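Local coordinates for hypothetical protein TM1553 (Thermotoga maritima, PDB 1VRM) that belongs to the ApbE family, whose characterised members bind FAD and in many cases attach FMN to target proteins, and probably has a similar role, at residues V230-S233 against G234-R238; I306-E309 against G310-E314. One frame throughout, in Å; residues are numbered along the deposited sequence.

How the contacts relate
The two contacts follow one another along the chain, 230-238 first and 306-314 second. Their centres lie about 14 Å apart and their nearest atoms about 7 Å apart, so they do not touch. Both belong to the same antiparallel sheet. Contact 1 is where strand 229-234 runs out into a turn; contact 2 is the hairpin of strands 303-308 and 313-315, the latter outermost in the sheet. Strand 262-269 lies between them and hydrogen-bonds to both through its backbone, and helix 272-296 packs on side chains of both. One end of an inner strand thus meets a bound unidentified ligand, perhaps at a pocket, while the hairpin closes the sheet's border.

Contact 1: V230-S233 against G234-R238; sequences VATS and GDYER
Glu237 sets CG beside its backbone N (chi1 -62°) and then runs extended to CD, which carries the carboxylate back over the turn toward the end of the strand. OE2 there accepts a hydrogen bond from Gly234 N, 2.8 Å away and nearly straight at 164°. The N-H meets OE2 on the anti side, out of the carboxylate plane. The same oxygen lies 3.3 Å from Ser233 CA. Tyr236 takes the other route: its CG sits between the backbone N and the carbonyl carbon (chi1 53°), and the ring reaches back close past Gly234, which carries no side chain. Its hydroxyl OH meets the methyl CG2 of Thr232 at 3.4 Å, and the two side chains cross at about a right angle. Gly234 to Glu237 form a type I beta turn at the end of strand 229-234. The carboxylate of its last residue thus holds the N-H of its first. Thr232 OG1 is hydrogen-bonded to Thr266 OG1 of the neighbouring strand, and Ser233 OG to Ser279 OG of helix 272-296. An unidentified ligand, probably from the crystallisation liquor, is hydrogen-bonded to Thr232 O and Glu237 OE2 and lies very close to Ser233 OG; it may mark a pocket.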
loop_
_atom_site.group_PDB
_atom_site.type_symbol
_atom_site.label_atom_id
_atom_site.label_comp_id
_atom_site.label_asym_id
_atom_site.label_seq_id
_atom_site.Cartn_x
_atom_site.Cartn_y
_atom_site.Cartn_z
ATOM N N VAL A 230 -7.166 -7.413 -3.461
ATOM C CA VAL A 230 -6.997 -6.511 -4.583
ATOM C C VAL A 230 -6.534 -5.166 -4.012
ATOM O O VAL A 230 -6.997 -4.737 -2.954
ATOM C CB VAL A 230 -8.253 -6.394 -5.463
ATOM C CG1 VAL A 230 -9.488 -5.899 -4.724
ATOM C CG2 VAL A 230 -7.956 -5.495 -6.665
ATOM N N ALA A 231 -5.619 -4.511 -4.705
ATOM C CA ALA A 231 -5.119 -3.196 -4.264
ATOM C C ALA A 231 -4.956 -2.323 -5.512
ATOM O O ALA A 231 -4.494 -2.809 -6.551
ATOM C CB ALA A 231 -3.793 -3.339 -3.524
ATOM N N THR A 232 -5.201 -1.022 -5.373
ATOM C CA THR A 232 -5.066 -0.082 -6.443
ATOM C C THR A 232 -4.158 1.071 -5.994
ATOM O O THR A 232 -4.306 1.593 -4.866
ATOM C CB THR A 232 -6.462 0.404 -6.904
ATOM O OG1 THR A 232 -7.187 -0.701 -7.464
ATOM C CG2 THR A 232 -6.331 1.512 -7.957
ATOM N N SER A 233 -3.202 1.450 -6.849
ATOM C CA SER A 233 -2.448 2.698 -6.660
ATOM C C SER A 233 -2.891 3.618 -7.780
ATOM O O SER A 233 -2.951 3.236 -8.923
ATOM C CB SER A 233 -0.946 2.494 -6.759
ATOM O OG SER A 233 -0.476 1.780 -5.646
ATOM N N GLY A 234 -3.100 4.881 -7.453
ATOM C CA GLY A 234 -3.589 5.821 -8.450
ATOM C C GLY A 234 -3.049 7.212 -8.189
ATOM O O GLY A 234 -2.611 7.544 -7.085
ATOM N N ASP A 235 -3.163 8.036 -9.217
ATOM C CA ASP A 235 -2.753 9.437 -9.110
ATOM C C ASP A 235 -3.820 10.332 -8.523
ATOM O O ASP A 235 -3.675 11.546 -8.513
ATOM C CB ASP A 235 -2.257 9.952 -10.447
ATOM C CG ASP A 235 -3.365 10.264 -11.418
ATOM O OD1 ASP A 235 -4.521 9.935 -11.173
ATOM O OD2 ASP A 235 -3.057 10.883 -12.453
ATOM N N TYR A 236 -4.876 9.747 -7.987
ATOM C CA TYR A 236 -5.959 10.497 -7.387
ATOM C C TYR A 236 -6.017 10.265 -5.882
ATOM O O TYR A 236 -6.887 10.811 -5.235
ATOM C CB TYR A 236 -7.268 10.091 -8.060
ATOM C CG TYR A 236 -7.501 8.582 -8.067
ATOM C CD1 TYR A 236 -7.929 7.911 -6.913
ATOM C CD2 TYR A 236 -7.236 7.825 -9.190
ATOM C CE1 TYR A 236 -8.111 6.523 -6.892
ATOM C CE2 TYR A 236 -7.439 6.424 -9.181
ATOM C CZ TYR A 236 -7.868 5.787 -8.046
ATOM O OH TYR A 236 -8.059 4.415 -8.070
ATOM N N GLU A 237 -5.135 9.421 -5.334
ATOM C CA GLU A 237 -5.208 9.061 -3.897
ATOM C C GLU A 237 -4.760 10.224 -3.013
ATOM O O GLU A 237 -5.423 10.549 -2.023
ATOM C CB GLU A 237 -4.320 7.862 -3.559
ATOM C CG GLU A 237 -4.645 6.561 -4.245
ATOM C CD GLU A 237 -3.621 5.515 -3.866
ATOM O OE1 GLU A 237 -3.699 4.987 -2.721
ATOM O OE2 GLU A 237 -2.713 5.271 -4.680
ATOM N N ARG A 238 -3.607 10.810 -3.342
ATOM C CA ARG A 238 -3.038 11.886 -2.527
ATOM C C ARG A 238 -2.287 12.798 -3.486
ATOM O O ARG A 238 -1.198 12.432 -3.959
ATOM C CB ARG A 238 -2.115 11.273 -1.480
ATOM C CG ARG A 238 -1.512 12.250 -0.489
#

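Contact 2: I306-E309 against G310-E314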
loop_
_atom_site.group_PDB
_atom_site.type_symbol
_atom_site.label_atom_id
_atom_site.label_comp_id
_atom_site.label_asym_id
_atom_site.label_seq_id
_atom_site.Cartn_x
_atom_site.Cartn_y
_atom_site.Cartn_z
ATOM N N ILE A 306 -3.967 -1.997 -15.763
ATOM C CA ILE A 306 -3.377 -0.665 -15.762
ATOM C C ILE A 306 -4.282 0.278 -16.553
ATOM O O ILE A 306 -4.717 -0.049 -17.639
ATOM C CB ILE A 306 -1.994 -0.666 -16.457
ATOM C CG1 ILE A 306 -1.045 -1.655 -15.800
ATOM C CG2 ILE A 306 -1.418 0.736 -16.490
ATOM C CD1 ILE A 306 0.176 -1.915 -16.561
ATOM N N VAL A 307 -4.554 1.465 -16.001
ATOM C CA VAL A 307 -5.193 2.519 -16.761
ATOM C C VAL A 307 -4.096 3.529 -17.061
ATOM O O VAL A 307 -3.571 4.178 -16.147
ATOM C CB VAL A 307 -6.302 3.216 -15.978
ATOM C CG1 VAL A 307 -6.937 4.324 -16.882
ATOM C CG2 VAL A 307 -7.340 2.216 -15.484
ATOM N N LEU A 308 -3.719 3.610 -18.320
ATOM C CA LEU A 308 -2.667 4.507 -18.736
ATOM C C LEU A 308 -3.202 5.948 -18.781
ATOM O O LEU A 308 -4.408 6.158 -18.826
ATOM C CB LEU A 308 -2.169 4.098 -20.101
ATOM C CG LEU A 308 -1.535 2.727 -20.161
ATOM C CD1 LEU A 308 -1.405 2.335 -21.631
ATOM C CD2 LEU A 308 -0.214 2.738 -19.399
ATOM N N GLU A 309 -2.297 6.907 -18.692
ATOM C CA GLU A 309 -2.671 8.298 -18.884
ATOM C C GLU A 309 -3.423 8.426 -20.190
ATOM O O GLU A 309 -2.961 7.963 -21.219
ATOM C CB GLU A 309 -1.441 9.168 -18.893
ATOM C CG GLU A 309 -1.709 10.637 -19.146
ATOM C CD GLU A 309 -0.426 11.416 -19.058
ATOM O OE1 GLU A 309 0.622 10.912 -19.532
ATOM O OE2 GLU A 309 -0.482 12.552 -18.514
ATOM N N GLY A 310 -4.584 9.045 -20.145
ATOM C CA GLY A 310 -5.429 9.172 -21.334
ATOM C C GLY A 310 -6.581 8.207 -21.319
ATOM O O GLY A 310 -7.593 8.417 -21.984
ATOM N N GLY A 311 -6.463 7.145 -20.518
ATOM C CA GLY A 311 -7.603 6.274 -20.242
ATOM C C GLY A 311 -7.573 4.853 -20.806
ATOM O O GLY A 311 -8.449 4.043 -20.469
ATOM N N ALA A 312 -6.554 4.516 -21.598
ATOM C CA ALA A 312 -6.475 3.175 -22.163
ATOM C C ALA A 312 -6.271 2.149 -21.057
ATOM O O ALA A 312 -5.477 2.371 -20.165
ATOM C CB ALA A 312 -5.319 3.070 -23.120
ATOM N N ILE A 313 -6.994 1.041 -21.139
ATOM C CA ILE A 313 -6.923 -0.021 -20.141
ATOM C C ILE A 313 -6.153 -1.210 -20.716
ATOM O O ILE A 313 -6.499 -1.718 -21.790
ATOM C CB ILE A 313 -8.334 -0.487 -19.737
ATOM C CG1 ILE A 313 -9.063 0.664 -19.063
ATOM C CG2 ILE A 313 -8.296 -1.708 -18.823
ATOM C CD1 ILE A 313 -10.537 0.474 -18.939
ATOM N N GLU A 314 -5.121 -1.643 -20.013
ATOM C CA GLU A 314 -4.346 -2.811 -20.381
ATOM C C GLU A 314 -4.371 -3.785 -19.214
ATOM O O GLU A 314 -4.108 -3.409 -18.095
ATOM C CB GLU A 314 -2.942 -2.419 -20.688
ATOM C CG GLU A 314 -2.843 -1.406 -21.813
ATOM C CD GLU A 314 -3.333 -1.915 -23.162
ATOM O OE1 GLU A 314 -3.541 -3.140 -23.343
ATOM O OE2 GLU A 314 -3.451 -1.055 -24.052
HETATM O O HOH W 1 -4.313 6.159 -22.820
#
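This contact is a tight antiparallel beta hairpin at one edge of the sheet, where strand 303-308 turns back into strand 313-315. Ile306 and Glu314 form a hydrogen-bonded pair. Ile306 N gives a nearly straight hydrogen bond to Glu314 O at 2.7 Å, and Glu314 N returns one to Ile306 O at 2.9 Å. Val307 and Ile313 are the next, non-hydrogen-bonded pair, and their side chains share a face, with Val307 CG2 4.3 Å from Ile313 CG1. Closer to the bend, Leu308 N hydrogen-bonds to Ala312 O at 2.8 Å. The chain reverses through a type II beta turn from Leu308 to Gly311, closed by Gly311 N to Leu308 O at 2.8 Å. Gly311 and Ala312 opposite Leu308 make a G1 beta bulge. Gly310 and Gly311 both have positive phi, 103° and 111°, a region that glycine reaches easily. A water spans the loop, donating to Glu309 O and accepting from Ala312 N. Across the strands, Glu314 sets CG beside its backbone N (chi1 -59°), which brings it to 4.0 Å from Leu308 CD1; the two side chains cross at a slant. Both also touch Trp290 of helix 272-296. Leu308 CD1 also packs against Ala312 CB at 4.3 Å. Val307 and Ile313 both rest on Ile220 of strand 219-225, while the backbone of Val307 hydrogen-bonds to strand 262-269.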